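Side-chain contacts in xylooligosaccharide oxidase (Myceliophthora thermophila, PDB 5L6G), which oxidises the C1 hydroxyl of xylooligosaccharides and other sugars to lactones, using bicovalently bound FAD and passing the electrons to oxygen to make hydrogen peroxide: residues E267-R272 and S291-A296; Y237-P242 and P299-L304; E258-G263 and R406-Y411; M271-L274 and Q279-L282. All coordinates share one frame; numbering follows the deposited sequence.

Overall arrangement
All four contacts belong to the long antiparallel sheet of the substrate-binding half of the protein and the helices laid against it. Contacts 1 and 2 share helix 290-304, which in contact 1 meets strand 269-275 through Met269 and, farther along, strand 234-240 through branched aliphatic residues. Contact 3 sets the end of helix 246-261 against the start of strand 409-417 and the residue before it. Contacts 1, 3 and 4 are buried, whereas contact 2 is partly so. The three helix contacts are purely apolar across their segments; contact 4, between neighbouring strands of a hairpin, adds backbone hydrogen bonds. Contacts 1 and 4 share Met271 and Arg272, whose side chains leave for opposite faces, helix and sugar.

Contact 1: residues E267-R272 and S291-A296; sequences EEMNMR and SALKTA. With XYP (beta-D-xylopyranose), chain H.
Met269 makes the whole contact of 267-272 with 291-296. Its CE methyl lies 4.0 Å from Ala296 CB and 4.3 Å from Leu293 CD1, two residues that lie one helical turn apart. The chain first runs straight out from the strand, with CG trans to the backbone N (chi1 -173°), and then bends at its last torsion (chi3 -66°), which delivers the methyl to the helix surface. A flexible, unbranched methionine suits the task, since the backbones are well apart: Met269 CA and Leu293 CA are 8.0 Å from each other. Ala296, with a single methyl, gives the CE methyl a low place to land, while Leu293 reaches in from the flank with its end.

The polar contacts lie farther along 267-272. Asn270, on the other face of the strand from Met269, gives its ND2 to Leu285 O and Ser175 OG. Arg272, two residues on and on that same face, runs extended from CG to NE and reaches the xylose: NH1 donates to O2 of the sugar over 2.8 Å, with O2 at the edge of the guanidinium and in its plane. The N-H...O angle of 139° makes this a bent bond. Tyr451, Thr154 and Glu412 hold the same sugar, and Arg272 is an established substrate-binding residue.

Strand 269-275 thus has helix on one side and substrate on the other. Tyr237 of strand 234-240 packs on both Met269 and Leu293, and Tyr286 of strand 280-286 touches Leu293 and Ala296, so the next two strands of the sheet complete the seat of the helix.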
loop_
_atom_site.group_PDB
_atom_site.type_symbol
_atom_site.label_atom_id
_atom_site.label_comp_id
_atom_site.label_asym_id
_atom_site.label_seq_id
_atom_site.Cartn_x
_atom_site.Cartn_y
_atom_site.Cartn_z
ATOM N N GLU A 267 1.325 0.258 22.277
ATOM C CA GLU A 267 0.875 1.151 21.221
ATOM C C GLU A 267 2.024 1.883 20.538
ATOM O O GLU A 267 1.985 2.063 19.327
ATOM C CB GLU A 267 -0.137 2.166 21.757
ATOM C CG GLU A 267 -1.455 1.547 22.199
ATOM C CD GLU A 267 -2.519 2.576 22.528
ATOM O OE1 GLU A 267 -2.355 3.770 22.173
ATOM O OE2 GLU A 267 -3.534 2.187 23.140
ATOM N N GLU A 268 3.050 2.260 21.296
ATOM C CA GLU A 268 4.183 3.040 20.773
ATOM C C GLU A 268 5.115 2.227 19.866
ATOM O O GLU A 268 5.932 2.810 19.143
ATOM C CB GLU A 268 5.039 3.583 21.927
ATOM C CG GLU A 268 4.341 4.583 22.836
ATOM C CD GLU A 268 3.489 3.964 23.929
ATOM O OE1 GLU A 268 3.383 2.712 24.053
ATOM O OE2 GLU A 268 2.925 4.773 24.685
ATOM N N MET A 269 5.009 0.900 19.920
ATOM C CA MET A 269 5.889 0.008 19.184
ATOM C C MET A 269 5.292 -0.395 17.838
ATOM O O MET A 269 4.133 -0.746 17.765
ATOM C CB MET A 269 6.142 -1.254 20.006
ATOM C CG MET A 269 7.185 -2.197 19.430
ATOM S SD MET A 269 7.561 -3.550 20.546
ATOM C CE MET A 269 8.339 -2.691 21.927
ATOM N N ASN A 270 6.120 -0.364 16.803
ATOM C CA ASN A 270 5.713 -0.658 15.440
ATOM C C ASN A 270 6.795 -1.540 14.900
ATOM O O ASN A 270 7.973 -1.167 14.962
ATOM C CB ASN A 270 5.640 0.613 14.599
ATOM C CG ASN A 270 4.626 1.584 15.116
ATOM O OD1 ASN A 270 3.500 1.617 14.626
ATOM N ND2 ASN A 270 5.002 2.357 16.153
ATOM N N MET A 271 6.428 -2.722 14.424
ATOM C CA MET A 271 7.433 -3.774 14.214
ATOM C C MET A 271 7.009 -4.763 13.139
ATOM O O MET A 271 5.833 -4.930 12.889
ATOM C CB MET A 271 7.704 -4.512 15.505
ATOM C CG MET A 271 8.975 -5.336 15.521
ATOM S SD MET A 271 9.477 -5.844 17.170
ATOM C CE MET A 271 7.942 -6.529 17.820
ATOM N N ARG A 272 8.004 -5.381 12.511
ATOM C CA ARG A 272 7.809 -6.422 11.529
ATOM C C ARG A 272 8.988 -7.399 11.564
ATOM O O ARG A 272 10.065 -7.076 12.055
ATOM C CB ARG A 272 7.749 -5.802 10.149
ATOM C CG ARG A 272 9.107 -5.299 9.652
ATOM C CD ARG A 272 8.918 -4.380 8.442
ATOM N NE ARG A 272 10.179 -3.928 7.892
ATOM C CZ ARG A 272 10.293 -3.064 6.893
ATOM N NH1 ARG A 272 9.214 -2.534 6.342
ATOM N NH2 ARG A 272 11.493 -2.712 6.463
ATOM N N SER A 291 15.713 4.438 26.024
ATOM C CA SER A 291 15.486 3.838 27.346
ATOM C C SER A 291 14.051 3.324 27.466
ATOM O O SER A 291 13.812 2.287 28.072
ATOM C CB SER A 291 15.809 4.824 28.483
ATOM O OG SER A 291 15.274 6.098 28.208
ATOM N N ALA A 292 13.105 4.042 26.861
ATOM C CA ALA A 292 11.703 3.638 26.900
ATOM C C ALA A 292 11.503 2.374 26.055
ATOM O O ALA A 292 10.805 1.440 26.468
ATOM C CB ALA A 292 10.809 4.774 26.427
ATOM N N LEU A 293 12.136 2.335 24.885
ATOM C CA LEU A 293 12.122 1.127 24.055
ATOM C C LEU A 293 12.656 -0.092 24.809
ATOM O O LEU A 293 12.020 -1.151 24.827
ATOM C CB LEU A 293 12.959 1.334 22.786
ATOM C CG LEU A 293 13.336 0.052 22.038
ATOM C CD1 LEU A 293 12.082 -0.607 21.492
ATOM C CD2 LEU A 293 14.341 0.322 20.934
ATOM N N LYS A 294 13.832 0.054 25.415
ATOM C CA LYS A 294 14.493 -1.073 26.066
ATOM C C LYS A 294 13.571 -1.705 27.102
ATOM O O LYS A 294 13.444 -2.924 27.179
ATOM C CB LYS A 294 15.808 -0.625 26.717
ATOM C CG LYS A 294 16.922 -0.279 25.735
ATOM C CD LYS A 294 18.139 0.284 26.463
ATOM C CE LYS A 294 19.228 0.719 25.487
ATOM N NZ LYS A 294 19.980 -0.440 24.926
ATOM N N THR A 295 12.924 -0.858 27.891
ATOM C CA THR A 295 11.971 -1.301 28.905
ATOM C C THR A 295 10.764 -1.988 28.254
ATOM O O THR A 295 10.319 -3.044 28.693
ATOM C CB THR A 295 11.514 -0.098 29.768
ATOM O OG1 THR A 295 12.651 0.483 30.420
ATOM C CG2 THR A 295 10.503 -0.520 30.825
ATOM N N ALA A 296 10.262 -1.393 27.184
ATOM C CA ALA A 296 9.092 -1.910 26.477
ATOM C C ALA A 296 9.336 -3.259 25.795
ATOM O O ALA A 296 8.438 -4.093 25.718
ATOM C CB ALA A 296 8.624 -0.883 25.454
HETATM O O1 XYP H . 6.281 -3.008 2.874
HETATM C C1 XYP H . 7.245 -2.307 2.092
HETATM C C2 XYP H . 8.539 -2.175 2.894
HETATM C C3 XYP H . 9.666 -1.615 2.035
HETATM C C4 XYP H . 9.805 -2.431 0.753
HETATM C C5 XYP H . 8.460 -2.537 0.023
HETATM O O2 XYP H . 8.286 -1.299 3.992
HETATM O O3 XYP H . 10.891 -1.548 2.785
HETATM O O4 XYP H . 10.723 -1.786 -0.139
HETATM O O5 XYP H . 7.434 -3.025 0.883
#

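Contact 2: residues Y237-P242 and P299-L304; sequences YEINLP and PLLALL
Two aliphatic pairs join segment 237-242 to the last turn of helix 290-304. In the tighter one, Leu301 CD2 lies 3.7 Å from Ile239 CD1 and 4.0 Å from Ile239 CG1, the two side chains crossing at a slant. The longer branch of the isoleucine does the touching: CG1 stands beside the backbone N (chi1 -56°), and from there CD1 is carried out toward the helix. In the second pair Leu241 CD2 meets Leu304 CD1 at 4.1 Å, again at a slant.

The spacing explains the pairing. Ile239 and Leu241 are alternate residues of an extended chain, Leu301 and Leu304 are about one helical turn apart, and so each can find its own partner. Branched aliphatic residues suit the place because their spread methyls fill the gap between backbones whose nearest CA atoms, Ile239 to Leu301 and Leu241 to Leu304, are 8.4 Å apart.

Next to these pairs, Leu282 of strand 280-286 touches both Ile239 and Leu304, and Leu308 of strand 308-314 lies against Ile239. Leu300 packs on Leu256 and Trp259 of helix 246-261 and on Met271 of strand 269-275. The end of helix 290-304 therefore rests on the sheet near its 308-314 edge and leans on helix 246-261 beside it.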
loop_
_atom_site.group_PDB
_atom_site.type_symbol
_atom_site.label_atom_id
_atom_site.label_comp_id
_atom_site.label_asym_id
_atom_site.label_seq_id
_atom_site.Cartn_x
_atom_site.Cartn_y
_atom_site.Cartn_z
ATOM N N TYR A 237 15.251 -0.098 15.768
ATOM C CA TYR A 237 15.985 -1.195 16.395
ATOM C C TYR A 237 15.769 -2.463 15.606
ATOM O O TYR A 237 14.847 -2.555 14.795
ATOM C CB TYR A 237 15.508 -1.404 17.839
ATOM C CG TYR A 237 14.038 -1.754 17.953
ATOM C CD1 TYR A 237 13.065 -0.756 17.935
ATOM C CD2 TYR A 237 13.617 -3.082 18.070
ATOM C CE1 TYR A 237 11.719 -1.069 18.032
ATOM C CE2 TYR A 237 12.267 -3.408 18.154
ATOM C CZ TYR A 237 11.325 -2.403 18.146
ATOM O OH TYR A 237 9.988 -2.695 18.223
ATOM N N GLU A 238 16.612 -3.448 15.886
ATOM C CA GLU A 238 16.525 -4.735 15.246
ATOM C C GLU A 238 16.699 -5.840 16.272
ATOM O O GLU A 238 17.346 -5.651 17.315
ATOM C CB GLU A 238 17.608 -4.827 14.175
ATOM C CG GLU A 238 17.277 -4.007 12.957
ATOM C CD GLU A 238 18.457 -3.644 12.082
ATOM O OE1 GLU A 238 19.512 -4.316 12.135
ATOM O OE2 GLU A 238 18.288 -2.674 11.303
ATOM N N ILE A 239 16.100 -6.988 15.981
ATOM C CA ILE A 239 16.315 -8.188 16.780
ATOM C C ILE A 239 16.525 -9.303 15.799
ATOM O O ILE A 239 15.584 -9.715 15.119
ATOM C CB ILE A 239 15.122 -8.539 17.691
ATOM C CG1 ILE A 239 14.769 -7.365 18.613
ATOM C CG2 ILE A 239 15.431 -9.804 18.487
ATOM C CD1 ILE A 239 13.387 -7.445 19.229
ATOM N N ASN A 240 17.766 -9.786 15.725
ATOM C CA ASN A 240 18.077 -10.880 14.829
ATOM C C ASN A 240 17.493 -12.177 15.364
ATOM O O ASN A 240 17.542 -12.433 16.562
ATOM C CB ASN A 240 19.588 -11.010 14.622
ATOM C CG ASN A 240 20.137 -9.906 13.752
ATOM O OD1 ASN A 240 19.519 -9.526 12.762
ATOM N ND2 ASN A 240 21.302 -9.392 14.105
ATOM N N LEU A 241 16.916 -12.964 14.460
ATOM C CA LEU A 241 16.220 -14.181 14.833
ATOM C C LEU A 241 16.952 -15.370 14.247
ATOM O O LEU A 241 17.305 -15.338 13.069
ATOM C CB LEU A 241 14.794 -14.157 14.300
ATOM C CG LEU A 241 13.899 -13.038 14.811
ATOM C CD1 LEU A 241 12.620 -12.973 13.979
ATOM C CD2 LEU A 241 13.614 -13.243 16.286
ATOM N N PRO A 242 17.143 -16.435 15.044
ATOM C CA PRO A 242 17.883 -17.605 14.585
ATOM C C PRO A 242 17.025 -18.554 13.772
ATOM O O PRO A 242 16.940 -19.744 14.084
ATOM C CB PRO A 242 18.308 -18.262 15.894
ATOM C CG PRO A 242 17.174 -17.970 16.798
ATOM C CD PRO A 242 16.795 -16.561 16.472
ATOM N N PRO A 299 10.179 -7.852 27.738
ATOM C CA PRO A 299 9.392 -9.089 27.793
ATOM C C PRO A 299 9.483 -9.949 26.528
ATOM O O PRO A 299 9.588 -11.183 26.630
ATOM C CB PRO A 299 7.964 -8.583 28.013
ATOM C CG PRO A 299 8.159 -7.335 28.796
ATOM C CD PRO A 299 9.399 -6.702 28.221
ATOM N N LEU A 300 9.460 -9.318 25.353
ATOM C CA LEU A 300 9.645 -10.055 24.110
ATOM C C LEU A 300 11.031 -10.694 24.009
ATOM O O LEU A 300 11.158 -11.842 23.571
ATOM C CB LEU A 300 9.443 -9.144 22.896
ATOM C CG LEU A 300 9.492 -9.893 21.554
ATOM C CD1 LEU A 300 8.509 -11.055 21.556
ATOM C CD2 LEU A 300 9.261 -8.962 20.369
ATOM N N LEU A 301 12.066 -9.941 24.374
ATOM C CA LEU A 301 13.440 -10.455 24.313
ATOM C C LEU A 301 13.608 -11.706 25.190
ATOM O O LEU A 301 14.230 -12.684 24.772
ATOM C CB LEU A 301 14.447 -9.383 24.732
ATOM C CG LEU A 301 14.605 -8.112 23.887
ATOM C CD1 LEU A 301 15.659 -7.226 24.540
ATOM C CD2 LEU A 301 14.970 -8.406 22.437
ATOM N N ALA A 302 13.020 -11.674 26.384
ATOM C CA ALA A 302 13.049 -12.813 27.303
ATOM C C ALA A 302 12.283 -14.001 26.723
ATOM O O ALA A 302 12.722 -15.139 26.824
ATOM C CB ALA A 302 12.473 -12.415 28.653
ATOM N N LEU A 303 11.147 -13.721 26.103
ATOM C CA LEU A 303 10.323 -14.748 25.486
ATOM C C LEU A 303 11.037 -15.447 24.323
ATOM O O LEU A 303 11.019 -16.670 24.232
ATOM C CB LEU A 303 9.014 -14.124 25.005
ATOM C CG LEU A 303 7.978 -15.069 24.424
ATOM C CD1 LEU A 303 7.407 -15.942 25.533
ATOM C CD2 LEU A 303 6.887 -14.257 23.732
ATOM N N LEU A 304 11.652 -14.665 23.436
ATOM C CA LEU A 304 12.389 -15.201 22.293
ATOM C C LEU A 304 13.842 -15.568 22.601
ATOM O O LEU A 304 14.535 -16.123 21.751
ATOM C CB LEU A 304 12.409 -14.177 21.170
ATOM C CG LEU A 304 11.046 -13.755 20.621
ATOM C CD1 LEU A 304 11.262 -12.714 19.553
ATOM C CD2 LEU A 304 10.290 -14.945 20.071
#

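Contact 3: residues E258-G263 and R406-Y411; sequences EWLLNG and RHLFLY
The backbones draw nearest at Leu261 and Leu408, whose CA atoms are 7.3 Å apart, where a helix end meets the start of a strand. Helix 246-261 closes in a Schellman motif: Gly263 N returns to Leu260 O at 3.0 Å and the next amide reaches back to Trp259 O. Gly263 takes a positive phi of 83°, which glycine tolerates readily. Asn262 strengthens the ending, because its ND2 donates to Glu258 O over 2.8 Å (N-H...O angle 157°) while its own backbone N bonds that oxygen from the opposite face of the carbonyl plane. On the other segment Leu408 and Phe409 form a classic beta bulge, both facing Thr349 of strand 341-349.

Leu408 is the side chain on which the helix closes. Its CD1 lies 3.7 Å from Leu260 CD2, the two leucines sliding past one another in opposite directions, and 3.9 Å from Leu261 CD1, where the side chains meet at about a right angle. With CG trans to the backbone N (chi1 -170°), Leu408 extends far enough to serve both. Leu260 CD2 also reaches the ring of Phe409, at 3.8 Å from CE1. A face of that ring is covered by the preceding residue, with Leu408 CG over the centre and 4.1 Å above the plane.

Trp253 and Gln257 of the same helix also pack on Phe409. This is helix-on-sheet packing as found in the substrate domain of the FAD-linked oxidase family, where helices cover the face of the large antiparallel sheet that is turned from the flavin.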
loop_
_atom_site.group_PDB
_atom_site.type_symbol
_atom_site.label_atom_id
_atom_site.label_comp_id
_atom_site.label_asym_id
_atom_site.label_seq_id
_atom_site.Cartn_x
_atom_site.Cartn_y
_atom_site.Cartn_z
ATOM N N GLU A 258 1.590 -15.441 19.725
ATOM C CA GLU A 258 0.925 -15.520 21.014
ATOM C C GLU A 258 1.168 -14.218 21.807
ATOM O O GLU A 258 0.232 -13.644 22.371
ATOM C CB GLU A 258 1.397 -16.776 21.768
ATOM C CG GLU A 258 0.675 -17.056 23.059
ATOM C CD GLU A 258 1.178 -18.315 23.761
ATOM O OE1 GLU A 258 1.555 -19.283 23.065
ATOM O OE2 GLU A 258 1.158 -18.328 25.019
ATOM N N TRP A 259 2.403 -13.725 21.780
ATOM C CA TRP A 259 2.746 -12.452 22.425
ATOM C C TRP A 259 1.908 -11.306 21.839
ATOM O O TRP A 259 1.311 -10.538 22.573
ATOM C CB TRP A 259 4.234 -12.178 22.251
ATOM C CG TRP A 259 4.738 -10.843 22.667
ATOM C CD1 TRP A 259 5.039 -10.430 23.937
ATOM C CD2 TRP A 259 5.032 -9.741 21.804
ATOM N NE1 TRP A 259 5.499 -9.123 23.908
ATOM C CE2 TRP A 259 5.502 -8.685 22.613
ATOM C CE3 TRP A 259 4.951 -9.550 20.422
ATOM C CZ2 TRP A 259 5.885 -7.451 22.084
ATOM C CZ3 TRP A 259 5.321 -8.329 19.892
ATOM C CH2 TRP A 259 5.795 -7.294 20.723
ATOM N N LEU A 260 1.849 -11.209 20.519
ATOM C CA LEU A 260 1.125 -10.108 19.881
ATOM C C LEU A 260 -0.369 -10.204 20.180
ATOM O O LEU A 260 -1.013 -9.237 20.572
ATOM C CB LEU A 260 1.353 -10.107 18.365
ATOM C CG LEU A 260 0.720 -8.964 17.563
ATOM C CD1 LEU A 260 1.267 -7.616 17.985
ATOM C CD2 LEU A 260 0.960 -9.199 16.088
ATOM N N LEU A 261 -0.900 -11.398 20.020
ATOM C CA LEU A 261 -2.311 -11.642 20.150
ATOM C C LEU A 261 -2.770 -11.375 21.577
ATOM O O LEU A 261 -3.902 -10.945 21.807
ATOM C CB LEU A 261 -2.582 -13.074 19.703
ATOM C CG LEU A 261 -3.975 -13.579 19.443
ATOM C CD1 LEU A 261 -4.701 -12.735 18.420
ATOM C CD2 LEU A 261 -3.859 -15.053 19.018
ATOM N N ASN A 262 -1.876 -11.572 22.536
ATOM C CA ASN A 262 -2.176 -11.270 23.921
ATOM C C ASN A 262 -1.814 -9.868 24.409
ATOM O O ASN A 262 -1.796 -9.632 25.599
ATOM C CB ASN A 262 -1.555 -12.335 24.826
ATOM C CG ASN A 262 -2.335 -13.637 24.778
ATOM O OD1 ASN A 262 -3.401 -13.753 25.381
ATOM N ND2 ASN A 262 -1.846 -14.596 23.992
ATOM N N GLY A 263 -1.573 -8.932 23.496
ATOM C CA GLY A 263 -1.402 -7.534 23.875
ATOM C C GLY A 263 0.004 -7.208 24.343
ATOM O O GLY A 263 0.207 -6.223 25.070
ATOM N N ARG A 406 -8.596 -11.643 14.099
ATOM C CA ARG A 406 -8.646 -12.340 12.814
ATOM C C ARG A 406 -7.590 -11.796 11.833
ATOM O O ARG A 406 -7.071 -12.529 10.971
ATOM C CB ARG A 406 -10.061 -12.200 12.233
ATOM C CG ARG A 406 -10.389 -13.031 10.998
ATOM C CD ARG A 406 -11.804 -12.702 10.511
ATOM N NE ARG A 406 -12.825 -13.148 11.463
ATOM C CZ ARG A 406 -13.228 -14.414 11.596
ATOM N NH1 ARG A 406 -12.706 -15.378 10.839
ATOM N NH2 ARG A 406 -14.158 -14.729 12.499
ATOM N N HIS A 407 -7.267 -10.513 11.976
ATOM C CA HIS A 407 -6.316 -9.857 11.093
ATOM C C HIS A 407 -5.135 -9.458 11.925
ATOM O O HIS A 407 -5.017 -8.331 12.384
ATOM C CB HIS A 407 -6.996 -8.686 10.401
ATOM C CG HIS A 407 -8.202 -9.117 9.639
ATOM N ND1 HIS A 407 -9.456 -8.605 9.870
ATOM C CD2 HIS A 407 -8.357 -10.093 8.713
ATOM C CE1 HIS A 407 -10.325 -9.207 9.076
ATOM N NE2 HIS A 407 -9.682 -10.105 8.356
ATOM N N LEU A 408 -4.270 -10.440 12.120
ATOM C CA LEU A 408 -3.168 -10.319 13.057
ATOM C C LEU A 408 -1.873 -9.928 12.376
ATOM O O LEU A 408 -1.072 -9.180 12.961
ATOM C CB LEU A 408 -2.958 -11.659 13.730
ATOM C CG LEU A 408 -1.995 -11.640 14.906
ATOM C CD1 LEU A 408 -2.433 -10.648 15.974
ATOM C CD2 LEU A 408 -1.871 -13.040 15.485
ATOM N N PHE A 409 -1.664 -10.470 11.168
ATOM C CA PHE A 409 -0.421 -10.303 10.417
ATOM C C PHE A 409 -0.733 -9.875 8.998
ATOM O O PHE A 409 -1.666 -10.379 8.374
ATOM C CB PHE A 409 0.376 -11.608 10.302
ATOM C CG PHE A 409 0.920 -12.116 11.600
ATOM C CD1 PHE A 409 1.715 -11.309 12.394
ATOM C CD2 PHE A 409 0.636 -13.401 12.025
ATOM C CE1 PHE A 409 2.230 -11.776 13.576
ATOM C CE2 PHE A 409 1.123 -13.865 13.222
ATOM C CZ PHE A 409 1.935 -13.058 13.997
ATOM N N LEU A 410 0.090 -8.964 8.507
ATOM C CA LEU A 410 0.139 -8.580 7.113
ATOM C C LEU A 410 1.486 -8.969 6.536
ATOM O O LEU A 410 2.549 -8.773 7.155
ATOM C CB LEU A 410 -0.066 -7.077 6.996
ATOM C CG LEU A 410 0.148 -6.380 5.673
ATOM C CD1 LEU A 410 -0.905 -6.875 4.701
ATOM C CD2 LEU A 410 0.078 -4.858 5.856
ATOM N N TYR A 411 1.455 -9.487 5.321
ATOM C CA TYR A 411 2.645 -10.030 4.707
ATOM C C TYR A 411 2.900 -9.424 3.343
ATOM O O TYR A 411 1.960 -9.207 2.565
ATOM C CB TYR A 411 2.499 -11.520 4.479
ATOM C CG TYR A 411 2.150 -12.381 5.668
ATOM C CD1 TYR A 411 0.867 -12.366 6.215
ATOM C CD2 TYR A 411 3.073 -13.255 6.202
ATOM C CE1 TYR A 411 0.504 -13.199 7.249
ATOM C CE2 TYR A 411 2.730 -14.101 7.243
ATOM C CZ TYR A 411 1.446 -14.075 7.764
ATOM O OH TYR A 411 1.091 -14.900 8.801
#

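Contact 4: residues M271-L274 and Q279-L282; sequences MRVL and QTQL. With XYP (beta-D-xylopyranose), chain H.
Leu282 lies between Met271 and Val273 and crosses both at a slant. Its CD2 is 3.6 Å from Val273 CG2, while its CB is 4.0 Å from the sulfur SD of Met271, which bends past it. Leu282 has a chi2 of 148°, away from the common staggered values, consistent with a close fit between its two neighbours. The other branch of Val273, CG1, stands opposite the backbone N and meets Thr280 CG2 at 3.7 Å, so the valine uses both methyls, one for each alternate residue of the facing strand. Apolar side chains suit this face, where Leu256 and Trp259 of helix 246-261 lie on Val273 and Met271 respectively.

The two strands are arms of a beta hairpin, antiparallel with 177° between their directions. Val273 and Leu282 are a non-hydrogen-bonded pair; there Leu282 CA offers a C-H to Arg272 O at 3.1 Å. Leu274 and Gln281 are the hydrogen-bonded pair: Leu274 N donates to Gln281 O over 2.8 Å, and Gln281 N returns to Leu274 O over 3.0 Å. A water also donates to Leu274 O, at 2.9 Å, and more weakly to Gln279 O, bridging the strands toward the turn.

On the face of Leu274 and Gln281 the long glutamine amide is held at both ends. Its NE2 serves Asn240 OD1 and Glu238 OE1, its OE1 accepts from Gln283 NE2, and Gln283 OE1 in turn takes the NE of Arg272, which probably steadies the substrate-binding guanidinium from the second shell. Leu274 turns to Tyr376 and Ile378, which line the xylose pocket.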
loop_
_atom_site.group_PDB
_atom_site.type_symbol
_atom_site.label_atom_id
_atom_site.label_comp_id
_atom_site.label_asym_id
_atom_site.label_seq_id
_atom_site.Cartn_x
_atom_site.Cartn_y
_atom_site.Cartn_z
ATOM N N MET A 271 6.428 -2.722 14.424
ATOM C CA MET A 271 7.433 -3.774 14.214
ATOM C C MET A 271 7.009 -4.763 13.139
ATOM O O MET A 271 5.833 -4.930 12.889
ATOM C CB MET A 271 7.704 -4.512 15.505
ATOM C CG MET A 271 8.975 -5.336 15.521
ATOM S SD MET A 271 9.477 -5.844 17.170
ATOM C CE MET A 271 7.942 -6.529 17.820
ATOM N N ARG A 272 8.004 -5.381 12.511
ATOM C CA ARG A 272 7.809 -6.422 11.529
ATOM C C ARG A 272 8.988 -7.399 11.564
ATOM O O ARG A 272 10.065 -7.076 12.055
ATOM C CB ARG A 272 7.749 -5.802 10.149
ATOM C CG ARG A 272 9.107 -5.299 9.652
ATOM C CD ARG A 272 8.918 -4.380 8.442
ATOM N NE ARG A 272 10.179 -3.928 7.892
ATOM C CZ ARG A 272 10.293 -3.064 6.893
ATOM N NH1 ARG A 272 9.214 -2.534 6.342
ATOM N NH2 ARG A 272 11.493 -2.712 6.463
ATOM N N VAL A 273 8.760 -8.591 11.052
ATOM C CA VAL A 273 9.836 -9.497 10.697
ATOM C C VAL A 273 10.185 -9.229 9.248
ATOM O O VAL A 273 9.306 -9.216 8.412
ATOM C CB VAL A 273 9.399 -10.970 10.821
ATOM C CG1 VAL A 273 10.506 -11.892 10.339
ATOM C CG2 VAL A 273 9.022 -11.300 12.258
ATOM N N LEU A 274 11.466 -9.003 8.974
ATOM C CA LEU A 274 12.002 -9.050 7.620
ATOM C C LEU A 274 12.848 -10.296 7.526
ATOM O O LEU A 274 13.733 -10.492 8.334
ATOM C CB LEU A 274 12.895 -7.844 7.335
ATOM C CG LEU A 274 13.658 -7.873 6.003
ATOM C CD1 LEU A 274 12.680 -7.905 4.830
ATOM C CD2 LEU A 274 14.585 -6.688 5.875
ATOM N N GLN A 279 19.389 -13.559 6.251
ATOM C CA GLN A 279 19.160 -13.083 7.614
ATOM C C GLN A 279 17.665 -12.928 7.860
ATOM O O GLN A 279 16.909 -12.674 6.925
ATOM C CB GLN A 279 19.882 -11.748 7.857
ATOM C CG GLN A 279 19.684 -11.201 9.263
ATOM C CD GLN A 279 20.793 -10.275 9.698
ATOM O OE1 GLN A 279 21.736 -10.697 10.369
ATOM N NE2 GLN A 279 20.701 -9.019 9.309
ATOM N N THR A 280 17.256 -13.113 9.112
ATOM C CA THR A 280 15.895 -12.844 9.555
ATOM C C THR A 280 15.975 -11.988 10.808
ATOM O O THR A 280 16.784 -12.256 11.698
ATOM C CB THR A 280 15.127 -14.133 9.863
ATOM O OG1 THR A 280 15.065 -14.956 8.672
ATOM C CG2 THR A 280 13.693 -13.794 10.309
ATOM N N GLN A 281 15.171 -10.942 10.873
ATOM C CA GLN A 281 15.213 -10.100 12.065
ATOM C C GLN A 281 13.901 -9.372 12.211
ATOM O O GLN A 281 13.187 -9.165 11.222
ATOM C CB GLN A 281 16.359 -9.095 11.967
ATOM C CG GLN A 281 16.261 -8.167 10.768
ATOM C CD GLN A 281 17.312 -7.077 10.740
ATOM O OE1 GLN A 281 17.109 -6.045 10.117
ATOM N NE2 GLN A 281 18.426 -7.291 11.414
ATOM N N LEU A 282 13.589 -9.015 13.456
ATOM C CA LEU A 282 12.566 -8.044 13.700
ATOM C C LEU A 282 13.200 -6.699 13.460
ATOM O O LEU A 282 14.371 -6.507 13.791
ATOM C CB LEU A 282 12.030 -8.141 15.115
ATOM C CG LEU A 282 11.235 -9.416 15.393
ATOM C CD1 LEU A 282 11.413 -9.823 16.842
ATOM C CD2 LEU A 282 9.782 -9.215 15.053
HETATM O O1 XYP H . 6.281 -3.008 2.874
HETATM C C1 XYP H . 7.245 -2.307 2.092
HETATM C C2 XYP H . 8.539 -2.175 2.894
HETATM C C3 XYP H . 9.666 -1.615 2.035
HETATM C C4 XYP H . 9.805 -2.431 0.753
HETATM C C5 XYP H . 8.460 -2.537 0.023
HETATM O O2 XYP H . 8.286 -1.299 3.992
HETATM O O3 XYP H . 10.891 -1.548 2.785
HETATM O O4 XYP H . 10.723 -1.786 -0.139
HETATM O O5 XYP H . 7.434 -3.025 0.883
HETATM O O HOH W 1 16.406 -9.940 7.485
#